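Local atomic coordinates of macrolide 2'-phosphotransferase MphH (PDB entry 5UXD), a protein that binds the macrolide antibiotic azithromycin and probably inactivates macrolides by transferring a phosphate group to their 2'-hydroxyl. Residues A[176-181]-A[266-271]. Residues are numbered along the deposited sequence; the frame is centred on the assembly and turned at random. Where two conformers were deposited one is given.
With ZIT (azithromycin), chain C.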
ATOM      1  N   GLU A 176       2.413  20.872 -17.826  1.00 18.96           N
ATOM      2  CA  GLU A 176       3.174  22.010 -17.319  1.00 20.86           C
ATOM      3  C   GLU A 176       3.282  21.973 -15.796  1.00 18.66           C
ATOM      4  O   GLU A 176       4.349  22.246 -15.241  1.00 17.96           O
ATOM      5  CB  GLU A 176       2.541  23.309 -17.811  1.00 19.39           C
ATOM      6  CG  GLU A 176       2.646  23.438 -19.319  1.00 24.02           C
ATOM      7  CD  GLU A 176       1.767  24.528 -19.908  1.00 38.26           C
ATOM      8  OE1 GLU A 176       1.768  24.663 -21.149  1.00 40.38           O
ATOM      9  OE2 GLU A 176       1.090  25.253 -19.147  1.00 34.62           O
ATOM     10  N   ARG A 177       2.192  21.631 -15.105  1.00 15.41           N
ATOM     11  CA  ARG A 177       2.273  21.443 -13.656  1.00 10.93           C
ATOM     12  C   ARG A 177       3.362  20.446 -13.294  1.00 18.84           C
ATOM     13  O   ARG A 177       4.195  20.700 -12.412  1.00 15.73           O
ATOM     14  CB  ARG A 177       0.942  20.949 -13.099  1.00 14.90           C
ATOM     15  CG  ARG A 177       0.927  21.027 -11.582  1.00 13.40           C
ATOM     16  CD  ARG A 177      -0.358  20.511 -10.977  1.00 13.36           C
ATOM     17  NE  ARG A 177      -0.261  20.481  -9.523  1.00 13.76           N
ATOM     18  CZ  ARG A 177      -1.280  20.228  -8.705  1.00 15.70           C
ATOM     19  NH1 ARG A 177      -2.484  19.984  -9.213  1.00 16.69           N
ATOM     20  NH2 ARG A 177      -1.111  20.217  -7.389  1.00 17.28           N
ATOM     21  N   TRP A 178       3.358  19.283 -13.954  1.00 14.93           N
ATOM     22  CA  TRP A 178       4.280  18.223 -13.552  1.00 15.01           C
ATOM     23  C   TRP A 178       5.718  18.564 -13.915  1.00 15.32           C
ATOM     24  O   TRP A 178       6.646  18.194 -13.183  1.00 14.62           O
ATOM     25  CB  TRP A 178       3.840  16.902 -14.179  1.00 14.91           C
ATOM     26  CG  TRP A 178       2.482  16.495 -13.685  1.00 17.05           C
ATOM     27  CD1 TRP A 178       1.910  16.830 -12.481  1.00 18.07           C
ATOM     28  CD2 TRP A 178       1.525  15.678 -14.370  1.00 17.90           C
ATOM     29  NE1 TRP A 178       0.651  16.278 -12.391  1.00 14.47           N
ATOM     30  CE2 TRP A 178       0.395  15.563 -13.535  1.00 13.85           C
ATOM     31  CE3 TRP A 178       1.510  15.043 -15.620  1.00 18.11           C
ATOM     32  CZ2 TRP A 178      -0.734  14.828 -13.904  1.00 16.19           C
ATOM     33  CZ3 TRP A 178       0.391  14.314 -15.983  1.00 18.34           C
ATOM     34  CH2 TRP A 178      -0.721  14.223 -15.137  1.00 16.12           C
ATOM     35  N   GLU A 179       5.929  19.291 -15.017  1.00 18.83           N
ATOM     36  CA  GLU A 179       7.282  19.715 -15.362  0.50 16.67           C
ATOM     37  C   GLU A 179       7.823  20.714 -14.343  1.00 18.53           C
ATOM     38  O   GLU A 179       9.013  20.682 -13.997  1.00 16.71           O
ATOM     39  CB  GLU A 179       7.299  20.302 -16.776  0.50 21.48           C
ATOM     40  CG  GLU A 179       7.258  19.245 -17.874  0.50 19.51           C
ATOM     41  CD  GLU A 179       6.972  19.819 -19.253  0.50 21.63           C
ATOM     42  OE1 GLU A 179       6.379  20.914 -19.342  0.50 28.29           O
ATOM     43  OE2 GLU A 179       7.334  19.166 -20.255  0.50 24.73           O
ATOM     44  N   ALA A 180       6.960  21.609 -13.851  1.00 14.55           N
ATOM     45  CA  ALA A 180       7.383  22.561 -12.827  1.00 15.05           C
ATOM     46  C   ALA A 180       7.707  21.856 -11.516  1.00 15.97           C
ATOM     47  O   ALA A 180       8.596  22.289 -10.776  1.00 18.31           O
ATOM     48  CB  ALA A 180       6.296  23.612 -12.611  1.00 16.13           C
ATOM     49  N   TRP A 181       6.976  20.780 -11.205  1.00 13.22           N
ATOM     50  CA  TRP A 181       7.263  19.968 -10.030  1.00 10.83           C
ATOM     51  C   TRP A 181       8.624  19.295 -10.168  1.00 14.75           C
ATOM     52  O   TRP A 181       9.454  19.351  -9.251  1.00 15.85           O
ATOM     53  CB  TRP A 181       6.133  18.930  -9.849  1.00 11.41           C
ATOM     54  CG  TRP A 181       6.399  17.818  -8.882  1.00 17.03           C
ATOM     55  CD1 TRP A 181       6.893  17.930  -7.627  1.00 14.15           C
ATOM     56  CD2 TRP A 181       6.120  16.420  -9.082  1.00 14.72           C
ATOM     57  NE1 TRP A 181       6.961  16.697  -7.032  1.00 12.82           N
ATOM     58  CE2 TRP A 181       6.508  15.749  -7.913  1.00 17.53           C
ATOM     59  CE3 TRP A 181       5.618  15.677 -10.153  1.00 18.56           C
ATOM     60  CZ2 TRP A 181       6.394  14.364  -7.772  1.00 11.97           C
ATOM     61  CZ3 TRP A 181       5.507  14.311 -10.019  1.00 19.66           C
ATOM     62  CH2 TRP A 181       5.904  13.661  -8.835  1.00 15.76           C
ATOM     63  N   MET A 266       2.892  15.331  -6.068  1.00 17.13           N
ATOM     64  CA  MET A 266       3.007  13.918  -6.378  1.00 11.94           C
ATOM     65  C   MET A 266       1.642  13.251  -6.507  1.00 14.90           C
ATOM     66  O   MET A 266       1.427  12.437  -7.387  1.00 13.29           O
ATOM     67  CB  MET A 266       3.876  13.207  -5.346  1.00 14.69           C
ATOM     68  CG  MET A 266       4.196  11.771  -5.708  1.00 17.90           C
ATOM     69  SD  MET A 266       5.695  11.173  -4.907  1.00 27.28           S
ATOM     70  CE  MET A 266       5.405  11.684  -3.221  1.00 24.44           C
ATOM     71  N   PHE A 267       0.732  13.600  -5.609  1.00 14.63           N
ATOM     72  CA  PHE A 267      -0.621  13.049  -5.658  1.00 14.66           C
ATOM     73  C   PHE A 267      -1.321  13.465  -6.939  1.00 14.17           C
ATOM     74  O   PHE A 267      -2.078  12.685  -7.531  1.00 17.65           O
ATOM     75  CB  PHE A 267      -1.403  13.516  -4.431  1.00 11.36           C
ATOM     76  CG  PHE A 267      -2.710  12.817  -4.232  1.00 16.27           C
ATOM     77  CD1 PHE A 267      -2.772  11.626  -3.540  1.00 17.44           C
ATOM     78  CD2 PHE A 267      -3.882  13.378  -4.703  1.00 20.62           C
ATOM     79  CE1 PHE A 267      -3.989  10.978  -3.335  1.00 18.66           C
ATOM     80  CE2 PHE A 267      -5.107  12.739  -4.502  1.00 20.66           C
ATOM     81  CZ  PHE A 267      -5.149  11.541  -3.817  1.00 18.97           C
ATOM     82  N   SER A 268      -1.051  14.690  -7.406  1.00 15.20           N
ATOM     83  CA  SER A 268      -1.653  15.172  -8.640  1.00 15.11           C
ATOM     84  C   SER A 268      -1.137  14.436  -9.868  1.00 15.36           C
ATOM     85  O   SER A 268      -1.762  14.513 -10.930  1.00 19.33           O
ATOM     86  CB  SER A 268      -1.399  16.683  -8.787  1.00 16.03           C
ATOM     87  OG  SER A 268      -0.159  16.938  -9.437  1.00 17.65           O
ATOM     88  N   ALA A 269      -0.007  13.746  -9.752  1.00 11.55           N
ATOM     89  CA  ALA A 269       0.588  13.023 -10.866  1.00 14.61           C
ATOM     90  C   ALA A 269       0.117  11.576 -10.926  1.00 14.61           C
ATOM     91  O   ALA A 269       0.675  10.772 -11.685  1.00 18.68           O
ATOM     92  CB  ALA A 269       2.114  13.097 -10.770  1.00 15.24           C
ATOM     93  N   ALA A 270      -0.902  11.241 -10.144  1.00 15.62           N
ATOM     94  CA  ALA A 270      -1.545   9.935 -10.250  1.00 16.68           C
ATOM     95  C   ALA A 270      -1.915   9.543 -11.675  1.00 16.43           C
ATOM     96  O   ALA A 270      -1.800   8.349 -11.993  1.00 19.74           O
ATOM     97  CB  ALA A 270      -2.790   9.899  -9.352  1.00 15.55           C
ATOM     98  N   PRO A 271      -2.365  10.443 -12.563  1.00 13.30           N
ATOM     99  CA  PRO A 271      -2.638   9.995 -13.944  1.00 17.17           C
ATOM    100  C   PRO A 271      -1.436   9.374 -14.630  1.00 20.07           C
ATOM    101  O   PRO A 271      -1.614   8.509 -15.497  1.00 16.81           O
ATOM    102  CB  PRO A 271      -3.099  11.276 -14.646  1.00 16.62           C
ATOM    103  CG  PRO A 271      -3.717  12.101 -13.510  1.00 19.59           C
ATOM    104  CD  PRO A 271      -2.810  11.838 -12.350  1.00 19.86           C
TER
HETATM  105  C1  ZIT C 501      -6.075   6.176  -4.183  1.00 28.02           C
HETATM  106  C2  ZIT C 501      -5.053   5.055  -4.575  1.00 34.28           C
HETATM  107  C3  ZIT C 501      -5.219   4.859  -6.063  1.00 26.61           C
HETATM  108  C4  ZIT C 501      -6.188   3.657  -6.204  1.00 34.43           C
HETATM  109  C5  ZIT C 501      -6.445   3.288  -7.676  1.00 33.65           C
HETATM  110  C6  ZIT C 501      -7.854   3.684  -8.027  1.00 37.85           C
HETATM  111  C7  ZIT C 501      -8.864   2.611  -7.557  1.00 32.18           C
HETATM  112  C8  ZIT C 501     -10.313   3.055  -7.944  1.00 37.06           C
HETATM  113  C9  ZIT C 501     -11.107   3.515  -6.690  1.00 34.94           C
HETATM  114  N10 ZIT C 501     -10.752   4.987  -6.330  1.00 38.42           N
HETATM  115  C11 ZIT C 501     -10.850   5.290  -4.913  1.00 44.11           C
HETATM  116  C12 ZIT C 501      -9.716   6.251  -4.521  1.00 38.32           C
HETATM  117  C13 ZIT C 501      -9.445   6.401  -3.021  1.00 42.78           C
HETATM  118  C14 ZIT C 501      -8.022   6.925  -2.830  1.00 32.34           C
HETATM  119  C15 ZIT C 501      -7.842   7.390  -1.398  1.00 37.69           C
HETATM  120  C16 ZIT C 501      -6.340   7.712  -1.119  1.00 34.49           C
HETATM  121  C17 ZIT C 501      -3.681   5.409  -4.088  1.00 37.88           C
HETATM  122  C18 ZIT C 501      -5.644   2.499  -5.407  1.00 34.45           C
HETATM  123  C19 ZIT C 501      -7.950   3.882  -9.545  1.00 33.46           C
HETATM  124  C20 ZIT C 501     -10.999   1.957  -8.604  1.00 45.89           C
HETATM  125  C21 ZIT C 501     -11.534   5.904  -7.172  1.00 30.11           C
HETATM  126  C22 ZIT C 501     -12.205   5.874  -4.568  1.00 48.31           C
HETATM  127  C23 ZIT C 501      -9.580   5.066  -2.272  1.00 40.34           C
HETATM  128  O1  ZIT C 501      -6.073   7.236  -4.781  1.00 40.89           O
HETATM  129  O6  ZIT C 501      -8.194   4.910  -7.397  1.00 37.50           O
HETATM  130  O12 ZIT C 501      -9.951   7.536  -5.047  1.00 40.35           O
HETATM  131  O13 ZIT C 501     -10.377   7.354  -2.470  1.00 45.91           O
HETATM  132  O14 ZIT C 501      -7.062   5.880  -3.078  1.00 33.56           O
HETATM  133  C1A ZIT C 501      -5.147   1.507  -8.620  1.00 39.15           C
HETATM  134  C2A ZIT C 501      -4.923   0.010  -8.573  1.00 42.63           C
HETATM  135  C3A ZIT C 501      -3.628  -0.317  -9.226  1.00 37.51           C
HETATM  136  C4A ZIT C 501      -3.590   0.213 -10.601  1.00 40.62           C
HETATM  137  C5A ZIT C 501      -4.044   1.673 -10.724  1.00 27.64           C
HETATM  138  C6A ZIT C 501      -4.266   2.065 -12.127  1.00 29.39           C
HETATM  139  C7A ZIT C 501      -4.405  -2.470 -10.024  1.00 51.69           C
HETATM  140  C8A ZIT C 501      -2.078  -2.166  -9.667  1.00 37.87           C
HETATM  141  O1A ZIT C 501      -6.277   1.887  -7.880  1.00 33.55           O
HETATM  142  O2A ZIT C 501      -4.925  -0.472  -7.226  1.00 45.90           O
HETATM  143  N3A ZIT C 501      -3.427  -1.802  -9.208  1.00 48.10           N
HETATM  144  O5A ZIT C 501      -5.298   1.952 -10.011  1.00 38.05           O
HETATM  145  C1B ZIT C 501      -3.436   5.873  -7.323  1.00 33.47           C
HETATM  146  C2B ZIT C 501      -1.930   5.800  -7.329  1.00 24.73           C
HETATM  147  C3B ZIT C 501      -1.387   4.961  -8.430  1.00 27.42           C
HETATM  148  C4B ZIT C 501      -1.950   5.380  -9.735  1.00 27.28           C
HETATM  149  C5B ZIT C 501      -3.452   5.321  -9.704  1.00 30.61           C
HETATM  150  C6B ZIT C 501      -3.950   5.717 -11.062  1.00 22.96           C
HETATM  151  C7B ZIT C 501       0.186   5.102  -8.438  1.00 29.57           C
HETATM  152  C8B ZIT C 501      -0.929   2.798  -7.434  1.00 38.84           C
HETATM  153  O1B ZIT C 501      -3.973   4.672  -6.787  1.00 39.24           O
HETATM  154  O3B ZIT C 501      -1.778   3.586  -8.234  1.00 32.16           O
HETATM  155  O4B ZIT C 501      -1.549   4.433 -10.750  1.00 30.87           O
HETATM  156  O5B ZIT C 501      -4.043   6.176  -8.657  1.00 27.59           O
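W178 and W181 of helix 172-183 reach across to the junction of helices 259-268 and 270-281, where A269 touches both. With CG anti to its carbonyl carbon (chi1 -63°) and the ring turn set by chi2, W178 brings the pyrrole edge of its indole to S268. W178 NE1 donates to S268 OG at 3.1 Å; the bond lies 7° out of the ring plane and is bent, N-H...O 145°. A weak second bond from W178 NE1 to S268 O spans 3.3 Å, sharing the N-H between two oxygens. A269 CB sits over one face, 4.0 Å from the centroid of the W178 five-membered ring, a CH-pi contact. W178 CH2 meets P271 CB obliquely at 3.8 Å. W181 swings CG anti to its backbone N; M266 CA lies over its six-membered ring, a second CH-pi contact, and W181 CZ3 touches A269 CB at 3.7 Å. The extended R177 lays its guanidinium face over S268 CB, 3.4 Å from the plane, with NE salt-bridged to E265, whose carbonyl O also bonds S268 OG. A270, its CB turned away from helix 172-183, belongs to the azithromycin pocket, A270 O lying 3.5 Å from ZIT C6B. Around this contact, which joins helices of the kinase-like fold's C-terminal lobe away from the nucleotide and metal sites, W181 hydrogen-bonds H262 and stacks on W188, W157 of helix 150-167 touches M266 and A269, and L294 of helix 284-294 packs on W178 and P271.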